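PDB 6ZMQ: cytochrome C-type biogenesis protein ccmF from Thermus thermophilus, which binds heme and probably handles it in the membrane, attaching it to apocytochrome c as a heme lyase during cytochrome c maturation. Local coordinates for residues A[240-245]-A[252-257]; A[263-268]-A[374-379]. One frame throughout, in Å; residues are numbered along the deposited sequence.

Contact 1: A[240-245]-A[252-257]. With LMT (dodecyl-beta-D-maltoside), chain D.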
loop_
_atom_site.group_PDB
_atom_site.type_symbol
_atom_site.label_atom_id
_atom_site.label_comp_id
_atom_site.label_asym_id
_atom_site.label_seq_id
_atom_site.Cartn_x
_atom_site.Cartn_y
_atom_site.Cartn_z
ATOM N N ALA A 240 -0.707 -6.739 2.478
ATOM C CA ALA A 240 -2.070 -7.182 2.745
ATOM C C ALA A 240 -2.822 -7.518 1.459
ATOM O O ALA A 240 -3.580 -8.495 1.423
ATOM C CB ALA A 240 -2.806 -6.104 3.542
ATOM N N GLY A 241 -2.614 -6.728 0.398
ATOM C CA GLY A 241 -3.187 -7.053 -0.902
ATOM C C GLY A 241 -2.633 -8.332 -1.497
ATOM O O GLY A 241 -3.372 -9.105 -2.118
ATOM N N MET A 242 -1.330 -8.580 -1.287
ATOM C CA MET A 242 -0.712 -9.858 -1.646
ATOM C C MET A 242 -1.360 -11.048 -0.939
ATOM O O MET A 242 -1.727 -12.041 -1.595
ATOM C CB MET A 242 0.777 -9.830 -1.303
ATOM C CG MET A 242 1.742 -9.458 -2.408
ATOM S SD MET A 242 3.351 -9.210 -1.636
ATOM C CE MET A 242 4.417 -10.119 -2.740
ATOM N N TRP A 243 -1.519 -10.945 0.394
ATOM C CA TRP A 243 -2.106 -12.024 1.194
ATOM C C TRP A 243 -3.552 -12.279 0.801
ATOM O O TRP A 243 -3.995 -13.434 0.733
ATOM C CB TRP A 243 -2.032 -11.689 2.692
ATOM C CG TRP A 243 -2.875 -12.623 3.557
ATOM C CD1 TRP A 243 -2.492 -13.836 4.051
ATOM C CD2 TRP A 243 -4.232 -12.426 3.996
ATOM N NE1 TRP A 243 -3.519 -14.405 4.767
ATOM C CE2 TRP A 243 -4.598 -13.561 4.744
ATOM C CE3 TRP A 243 -5.175 -11.408 3.815
ATOM C CZ2 TRP A 243 -5.861 -13.702 5.326
ATOM C CZ3 TRP A 243 -6.432 -11.551 4.394
ATOM C CH2 TRP A 243 -6.761 -12.689 5.139
ATOM N N TRP A 244 -4.290 -11.204 0.537
ATOM C CA TRP A 244 -5.705 -11.321 0.225
ATOM C C TRP A 244 -5.912 -11.913 -1.165
ATOM O O TRP A 244 -6.791 -12.765 -1.352
ATOM C CB TRP A 244 -6.333 -9.937 0.383
ATOM C CG TRP A 244 -7.736 -9.760 -0.058
ATOM C CD1 TRP A 244 -8.740 -10.687 -0.069
ATOM C CD2 TRP A 244 -8.309 -8.551 -0.531
ATOM N NE1 TRP A 244 -9.891 -10.136 -0.550
ATOM C CE2 TRP A 244 -9.656 -8.818 -0.836
ATOM C CE3 TRP A 244 -7.812 -7.263 -0.735
ATOM C CZ2 TRP A 244 -10.505 -7.847 -1.334
ATOM C CZ3 TRP A 244 -8.658 -6.300 -1.204
ATOM C CH2 TRP A 244 -9.981 -6.598 -1.529
ATOM N N SER A 245 -5.083 -11.507 -2.130
ATOM C CA SER A 245 -5.159 -12.056 -3.479
ATOM C C SER A 245 -4.752 -13.525 -3.509
ATOM O O SER A 245 -5.268 -14.304 -4.320
ATOM C CB SER A 245 -4.286 -11.223 -4.422
ATOM O OG SER A 245 -4.014 -11.911 -5.627
ATOM N N GLY A 252 -4.839 -18.151 -6.834
ATOM C CA GLY A 252 -3.594 -18.910 -6.728
ATOM C C GLY A 252 -2.321 -18.123 -6.930
ATOM O O GLY A 252 -1.365 -18.638 -7.515
ATOM N N GLY A 253 -2.277 -16.890 -6.455
ATOM C CA GLY A 253 -1.084 -16.097 -6.659
ATOM C C GLY A 253 -1.121 -14.855 -5.805
ATOM O O GLY A 253 -2.200 -14.315 -5.553
ATOM N N TYR A 254 0.038 -14.372 -5.371
ATOM C CA TYR A 254 0.087 -13.210 -4.502
ATOM C C TYR A 254 0.205 -11.912 -5.283
ATOM O O TYR A 254 -0.135 -10.851 -4.753
ATOM C CB TYR A 254 1.255 -13.337 -3.509
ATOM C CG TYR A 254 2.571 -13.856 -4.082
ATOM C CD1 TYR A 254 3.397 -13.040 -4.860
ATOM C CD2 TYR A 254 2.985 -15.162 -3.842
ATOM C CE1 TYR A 254 4.596 -13.513 -5.378
ATOM C CE2 TYR A 254 4.182 -15.642 -4.348
ATOM C CZ TYR A 254 4.980 -14.815 -5.118
ATOM O OH TYR A 254 6.162 -15.300 -5.627
ATOM N N TRP A 255 0.592 -11.975 -6.554
ATOM C CA TRP A 255 0.939 -10.775 -7.296
ATOM C C TRP A 255 0.270 -10.810 -8.656
ATOM O O TRP A 255 0.230 -11.852 -9.311
ATOM C CB TRP A 255 2.451 -10.653 -7.488
ATOM C CG TRP A 255 2.886 -9.271 -7.844
ATOM C CD1 TRP A 255 3.008 -8.737 -9.095
ATOM C CD2 TRP A 255 3.264 -8.244 -6.932
ATOM N NE1 TRP A 255 3.431 -7.439 -9.013
ATOM C CE2 TRP A 255 3.600 -7.112 -7.694
ATOM C CE3 TRP A 255 3.346 -8.171 -5.542
ATOM C CZ2 TRP A 255 4.011 -5.927 -7.111
ATOM C CZ3 TRP A 255 3.758 -6.998 -4.967
ATOM C CH2 TRP A 255 4.083 -5.890 -5.746
ATOM N N ALA A 256 -0.250 -9.666 -9.076
ATOM C CA ALA A 256 -0.780 -9.499 -10.417
ATOM C C ALA A 256 -0.065 -8.332 -11.078
ATOM O O ALA A 256 0.194 -7.308 -10.438
ATOM C CB ALA A 256 -2.289 -9.262 -10.392
ATOM N N TRP A 257 0.268 -8.495 -12.356
ATOM C CA TRP A 257 0.964 -7.469 -13.115
ATOM C C TRP A 257 0.024 -6.684 -14.027
ATOM O O TRP A 257 0.491 -5.994 -14.941
ATOM C CB TRP A 257 2.090 -8.094 -13.937
ATOM C CG TRP A 257 3.339 -8.473 -13.174
ATOM C CD1 TRP A 257 3.893 -9.716 -13.100
ATOM C CD2 TRP A 257 4.211 -7.603 -12.427
ATOM N NE1 TRP A 257 5.041 -9.684 -12.343
ATOM C CE2 TRP A 257 5.257 -8.401 -11.916
ATOM C CE3 TRP A 257 4.205 -6.234 -12.134
ATOM C CZ2 TRP A 257 6.288 -7.876 -11.135
ATOM C CZ3 TRP A 257 5.229 -5.715 -11.351
ATOM C CH2 TRP A 257 6.254 -6.534 -10.864
HETATM C C1B LMT D . 0.391 -17.138 -12.999
HETATM C C2B LMT D . 0.946 -17.608 -14.382
HETATM C C3B LMT D . 0.231 -18.867 -14.977
HETATM C C4B LMT D . -0.805 -19.540 -14.036
HETATM C C5B LMT D . -1.694 -18.401 -13.509
HETATM C C6B LMT D . -2.860 -18.978 -12.717
HETATM O O1B LMT D . 0.657 -15.766 -12.814
HETATM O O2B LMT D . 0.835 -16.545 -15.241
HETATM O O3B LMT D . 1.145 -19.763 -15.457
HETATM O "O4'" LMT D . -1.574 -20.453 -14.725
HETATM O O5B LMT D . -0.991 -17.401 -12.752
HETATM O O6B LMT D . -3.626 -19.774 -13.527
HETATM C "C1'" LMT D . 3.515 -13.333 -10.770
HETATM C "C2'" LMT D . 3.908 -13.868 -12.185
HETATM C "C3'" LMT D . 2.646 -14.394 -12.943
HETATM C "C4'" LMT D . 1.819 -15.382 -12.090
HETATM C "C5'" LMT D . 1.435 -14.525 -10.857
HETATM C "C6'" LMT D . 0.396 -15.107 -9.938
HETATM O "O1'" LMT D . 4.628 -13.264 -9.963
HETATM O "O2'" LMT D . 4.447 -12.849 -12.925
HETATM O "O3'" LMT D . 3.000 -14.964 -14.127
HETATM O "O5'" LMT D . 2.607 -14.232 -10.110
HETATM O "O6'" LMT D . 1.015 -16.147 -9.300
HETATM C C1 LMT D . 5.260 -11.997 -9.845
HETATM C C2 LMT D . 5.800 -11.939 -8.442
HETATM C C3 LMT D . 7.127 -11.266 -8.237
HETATM C C4 LMT D . 6.917 -9.782 -8.044
HETATM C C5 LMT D . 8.240 -9.116 -7.802
HETATM C C6 LMT D . 8.185 -7.968 -6.836
HETATM C C7 LMT D . 7.498 -8.366 -5.559
HETATM C C8 LMT D . 8.196 -7.732 -4.406
HETATM C C9 LMT D . 7.260 -7.046 -3.467
HETATM C C10 LMT D . 8.075 -6.404 -2.383
HETATM C C11 LMT D . 7.172 -5.799 -1.362
HETATM C C12 LMT D . 7.766 -5.882 0.001
#
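A short helix-to-loop return, mostly apolar and buried, brings the last turns of helix 224-247 against the loop 252-257 that follows it. The glycine- and aromatic-rich sequence of this loop belongs to the WWD signature of the heme-handling CcmF/CcsA family. Met242 is the main projection from the helix. Its CB and CG lie beside the loop backbone, with CG 3.3 Å from Tyr254 O, and the same oxygen receives a CA-H...O contact from Met242 CA, angle 150° at the hydrogen. Beyond CG the chain bends at its last torsion (chi3 134°), which lets the methyl touch two aromatic rings: CE lies 3.8 Å from Tyr254 CD1 and 3.6 Å from Trp255 CE3, oblique to both. The sulfur makes a Met-aromatic contact at the edge of Trp255, 5.2 Å from SD to the centroid of the six-membered ring. One turn on, Ser245 OG, swung anti to its own N (chi1 163°), comes 3.0 Å from Gly253 O, a possible hydrogen bond whose proton has another acceptor nearby. Trp255 is in contact on several sides. Its benzo rim takes Met242, the dodecyl tail of the maltoside runs over one face with C4 4.0 Å above the plane, and Lys238 adds a cation-pi contact. An alanine in place of Trp255 would probably take away the ring the tail runs over and cost the Met242 sulfur and methyl their indole partner. Tyr254 points its hydroxyl away from Met242, to hydrogen bonds with Ser523 and Gln524 of helix 501-525. The contact is thus chiefly van der Waals and Met-aromatic, with one possible hydrogen bond beside it, while the polar end of the tyrosine ties the loop to a third element.

Contact 2: A[263-268]-A[374-379]. With LMT (dodecyl-beta-D-maltoside), chain D.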
loop_
_atom_site.group_PDB
_atom_site.type_symbol
_atom_site.label_atom_id
_atom_site.label_comp_id
_atom_site.label_asym_id
_atom_site.label_seq_id
_atom_site.Cartn_x
_atom_site.Cartn_y
_atom_site.Cartn_z
ATOM N N ALA A 263 0.108 -0.669 -10.329
ATOM C CA ALA A 263 -0.074 0.760 -10.086
ATOM C C ALA A 263 -0.096 1.118 -8.602
ATOM O O ALA A 263 -0.008 2.299 -8.264
ATOM C CB ALA A 263 -1.365 1.233 -10.751
ATOM N N SER A 264 -0.336 0.155 -7.716
ATOM C CA SER A 264 -0.070 0.345 -6.295
ATOM C C SER A 264 1.310 -0.155 -5.888
ATOM O O SER A 264 1.637 -0.138 -4.698
ATOM C CB SER A 264 -1.151 -0.333 -5.451
ATOM O OG SER A 264 -2.432 -0.157 -6.041
ATOM N N PHE A 265 2.112 -0.610 -6.848
ATOM C CA PHE A 265 3.506 -0.980 -6.642
ATOM C C PHE A 265 4.454 0.174 -6.959
ATOM O O PHE A 265 5.450 0.341 -6.249
ATOM C CB PHE A 265 3.847 -2.203 -7.496
ATOM C CG PHE A 265 5.239 -2.753 -7.281
ATOM C CD1 PHE A 265 5.785 -2.858 -6.003
ATOM C CD2 PHE A 265 5.984 -3.207 -8.365
ATOM C CE1 PHE A 265 7.059 -3.386 -5.813
ATOM C CE2 PHE A 265 7.259 -3.734 -8.187
ATOM C CZ PHE A 265 7.797 -3.823 -6.906
ATOM N N ILE A 266 4.172 0.953 -8.008
ATOM C CA ILE A 266 4.850 2.226 -8.312
ATOM C C ILE A 266 4.952 3.206 -7.132
ATOM O O ILE A 266 6.077 3.673 -6.891
ATOM C CB ILE A 266 4.239 2.922 -9.557
ATOM C CG1 ILE A 266 4.504 2.154 -10.862
ATOM C CG2 ILE A 266 4.743 4.359 -9.760
ATOM C CD1 ILE A 266 3.272 1.673 -11.588
ATOM N N PRO A 267 3.888 3.551 -6.355
ATOM C CA PRO A 267 4.105 4.505 -5.239
ATOM C C PRO A 267 4.961 3.948 -4.113
ATOM O O PRO A 267 5.860 4.656 -3.625
ATOM C CB PRO A 267 2.684 4.807 -4.742
ATOM C CG PRO A 267 1.792 4.307 -5.775
ATOM C CD PRO A 267 2.472 3.145 -6.347
ATOM N N TRP A 268 4.713 2.681 -3.728
ATOM C CA TRP A 268 5.468 1.992 -2.684
ATOM C C TRP A 268 6.962 1.946 -2.983
ATOM O O TRP A 268 7.785 2.023 -2.057
ATOM C CB TRP A 268 4.950 0.558 -2.508
ATOM C CG TRP A 268 5.753 -0.199 -1.474
ATOM C CD1 TRP A 268 5.564 -0.161 -0.130
ATOM C CD2 TRP A 268 6.896 -1.052 -1.693
ATOM N NE1 TRP A 268 6.498 -0.938 0.498
ATOM C CE2 TRP A 268 7.330 -1.492 -0.434
ATOM C CE3 TRP A 268 7.606 -1.459 -2.830
ATOM C CZ2 TRP A 268 8.423 -2.339 -0.272
ATOM C CZ3 TRP A 268 8.689 -2.306 -2.665
ATOM C CH2 TRP A 268 9.085 -2.736 -1.397
ATOM N N ALA A 374 13.760 3.685 -8.200
ATOM C CA ALA A 374 13.197 4.587 -9.202
ATOM C C ALA A 374 13.269 3.993 -10.600
ATOM O O ALA A 374 12.350 4.184 -11.401
ATOM C CB ALA A 374 13.929 5.932 -9.157
ATOM N N GLY A 375 14.344 3.259 -10.901
ATOM C CA GLY A 375 14.444 2.574 -12.178
ATOM C C GLY A 375 13.445 1.445 -12.320
ATOM O O GLY A 375 12.932 1.200 -13.409
ATOM N N TRP A 376 13.162 0.748 -11.220
ATOM C CA TRP A 376 12.140 -0.295 -11.215
ATOM C C TRP A 376 10.753 0.286 -11.488
ATOM O O TRP A 376 10.006 -0.241 -12.326
ATOM C CB TRP A 376 12.193 -1.028 -9.868
ATOM C CG TRP A 376 11.496 -2.379 -9.791
ATOM C CD1 TRP A 376 10.667 -2.940 -10.717
ATOM C CD2 TRP A 376 11.580 -3.330 -8.711
ATOM N NE1 TRP A 376 10.230 -4.165 -10.277
ATOM C CE2 TRP A 376 10.782 -4.422 -9.048
ATOM C CE3 TRP A 376 12.259 -3.352 -7.490
ATOM C CZ2 TRP A 376 10.648 -5.515 -8.209
ATOM C CZ3 TRP A 376 12.114 -4.442 -6.664
ATOM C CH2 TRP A 376 11.330 -5.494 -7.028
ATOM N N ALA A 377 10.397 1.374 -10.789
ATOM C CA ALA A 377 9.120 2.055 -11.027
ATOM C C ALA A 377 9.047 2.646 -12.437
ATOM O O ALA A 377 7.983 2.636 -13.075
ATOM C CB ALA A 377 8.906 3.137 -9.964
ATOM N N LEU A 378 10.184 3.145 -12.938
ATOM C CA LEU A 378 10.303 3.634 -14.309
ATOM C C LEU A 378 10.060 2.526 -15.327
ATOM O O LEU A 378 9.380 2.743 -16.333
ATOM C CB LEU A 378 11.693 4.247 -14.514
ATOM C CG LEU A 378 12.077 4.872 -15.860
ATOM C CD1 LEU A 378 10.989 5.843 -16.337
ATOM C CD2 LEU A 378 13.455 5.548 -15.825
ATOM N N VAL A 379 10.605 1.327 -15.083
ATOM C CA VAL A 379 10.416 0.215 -16.018
ATOM C C VAL A 379 8.981 -0.319 -15.959
ATOM O O VAL A 379 8.409 -0.677 -16.997
ATOM C CB VAL A 379 11.484 -0.879 -15.768
ATOM C CG1 VAL A 379 11.231 -2.124 -16.570
ATOM C CG2 VAL A 379 12.843 -0.388 -16.233
HETATM C C1B LMT D . 0.391 -17.138 -12.999
HETATM C C2B LMT D . 0.946 -17.608 -14.382
HETATM C C3B LMT D . 0.231 -18.867 -14.977
HETATM C C4B LMT D . -0.805 -19.540 -14.036
HETATM C C5B LMT D . -1.694 -18.401 -13.509
HETATM C C6B LMT D . -2.860 -18.978 -12.717
HETATM O O1B LMT D . 0.657 -15.766 -12.814
HETATM O O2B LMT D . 0.835 -16.545 -15.241
HETATM O O3B LMT D . 1.145 -19.763 -15.457
HETATM O "O4'" LMT D . -1.574 -20.453 -14.725
HETATM O O5B LMT D . -0.991 -17.401 -12.752
HETATM O O6B LMT D . -3.626 -19.774 -13.527
HETATM C "C1'" LMT D . 3.515 -13.333 -10.770
HETATM C "C2'" LMT D . 3.908 -13.868 -12.185
HETATM C "C3'" LMT D . 2.646 -14.394 -12.943
HETATM C "C4'" LMT D . 1.819 -15.382 -12.090
HETATM C "C5'" LMT D . 1.435 -14.525 -10.857
HETATM C "C6'" LMT D . 0.396 -15.107 -9.938
HETATM O "O1'" LMT D . 4.628 -13.264 -9.963
HETATM O "O2'" LMT D . 4.447 -12.849 -12.925
HETATM O "O3'" LMT D . 3.000 -14.964 -14.127
HETATM O "O5'" LMT D . 2.607 -14.232 -10.110
HETATM O "O6'" LMT D . 1.015 -16.147 -9.300
HETATM C C1 LMT D . 5.260 -11.997 -9.845
HETATM C C2 LMT D . 5.800 -11.939 -8.442
HETATM C C3 LMT D . 7.127 -11.266 -8.237
HETATM C C4 LMT D . 6.917 -9.782 -8.044
HETATM C C5 LMT D . 8.240 -9.116 -7.802
HETATM C C6 LMT D . 8.185 -7.968 -6.836
HETATM C C7 LMT D . 7.498 -8.366 -5.559
HETATM C C8 LMT D . 8.196 -7.732 -4.406
HETATM C C9 LMT D . 7.260 -7.046 -3.467
HETATM C C10 LMT D . 8.075 -6.404 -2.383
HETATM C C11 LMT D . 7.172 -5.799 -1.362
HETATM C C12 LMT D . 7.766 -5.882 0.001
#
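Phe265 drives the edge of its ring at the face of Trp376, a T-shaped pair that joins the beginning of helix 266-284 to helix 362-384 in the bundle of this CcmF-family membrane protein. The two ring planes stand at 88°, and the centroid of the phenylalanine lies 5.1 Å from that of the six-membered ring of the indole. Both side chains leave their backbones toward the partner segment. With CG anti to the backbone N (chi1 -175°), Phe265 extends across the interface, so that CE2 and CZ are the atoms that arrive. CE2 sits by NE1 and CE2 of Trp376, near the junction of the two indole rings, while CZ lies 3.5 Å above the indole plane, toward its rim. Leu412 and Ile416 of helix 402-422 also touch Trp376, and its NE1 makes a weak hydrogen bond to Ser409. The remaining contact is looser and aliphatic. The two backbones come nearest at Ile266 and Ala377, whose CA atoms are 5.1 Å apart; there Ile266 CG2 lies 4.3 Å from Ala377 CB. The maltoside's dodecyl tail runs past the aromatic pair and on to Trp268, a residue that also helps line a phosphatidylethanolamine pocket and stacks on Trp231. The Trp376 side chain comes within about 8 Å of the bound heme, near it without reaching it. Close to the middle of the tail, C6 of the detergent approaches Trp376 CZ2 to 3.7 Å, obliquely to the indole; further on, C11 lies over one face of Trp268, 3.6 Å from CH2.

Overall arrangement
Following the chain from the N terminus, the first of the helices involved is 224-247, and contact 1 closes the short turn after it: six residues separate its two segments. After a few more loop residues the chain enters helix 266-284, where contact 2 opens a far wider loop, which closes 105 mostly helical residues later on helix 362-384. The two are in series, neither nested nor crossed, with centres about 17 Å apart. They nevertheless meet directly, Trp255 CZ2 packing 3.4 Å from Phe265 CG in an edge-to-face pair, and one detergent molecule touches both. Together they connect the family signature loop and its flanking helices, part of the cytochrome c assembly region, with a helix of the C-terminal CcmF region.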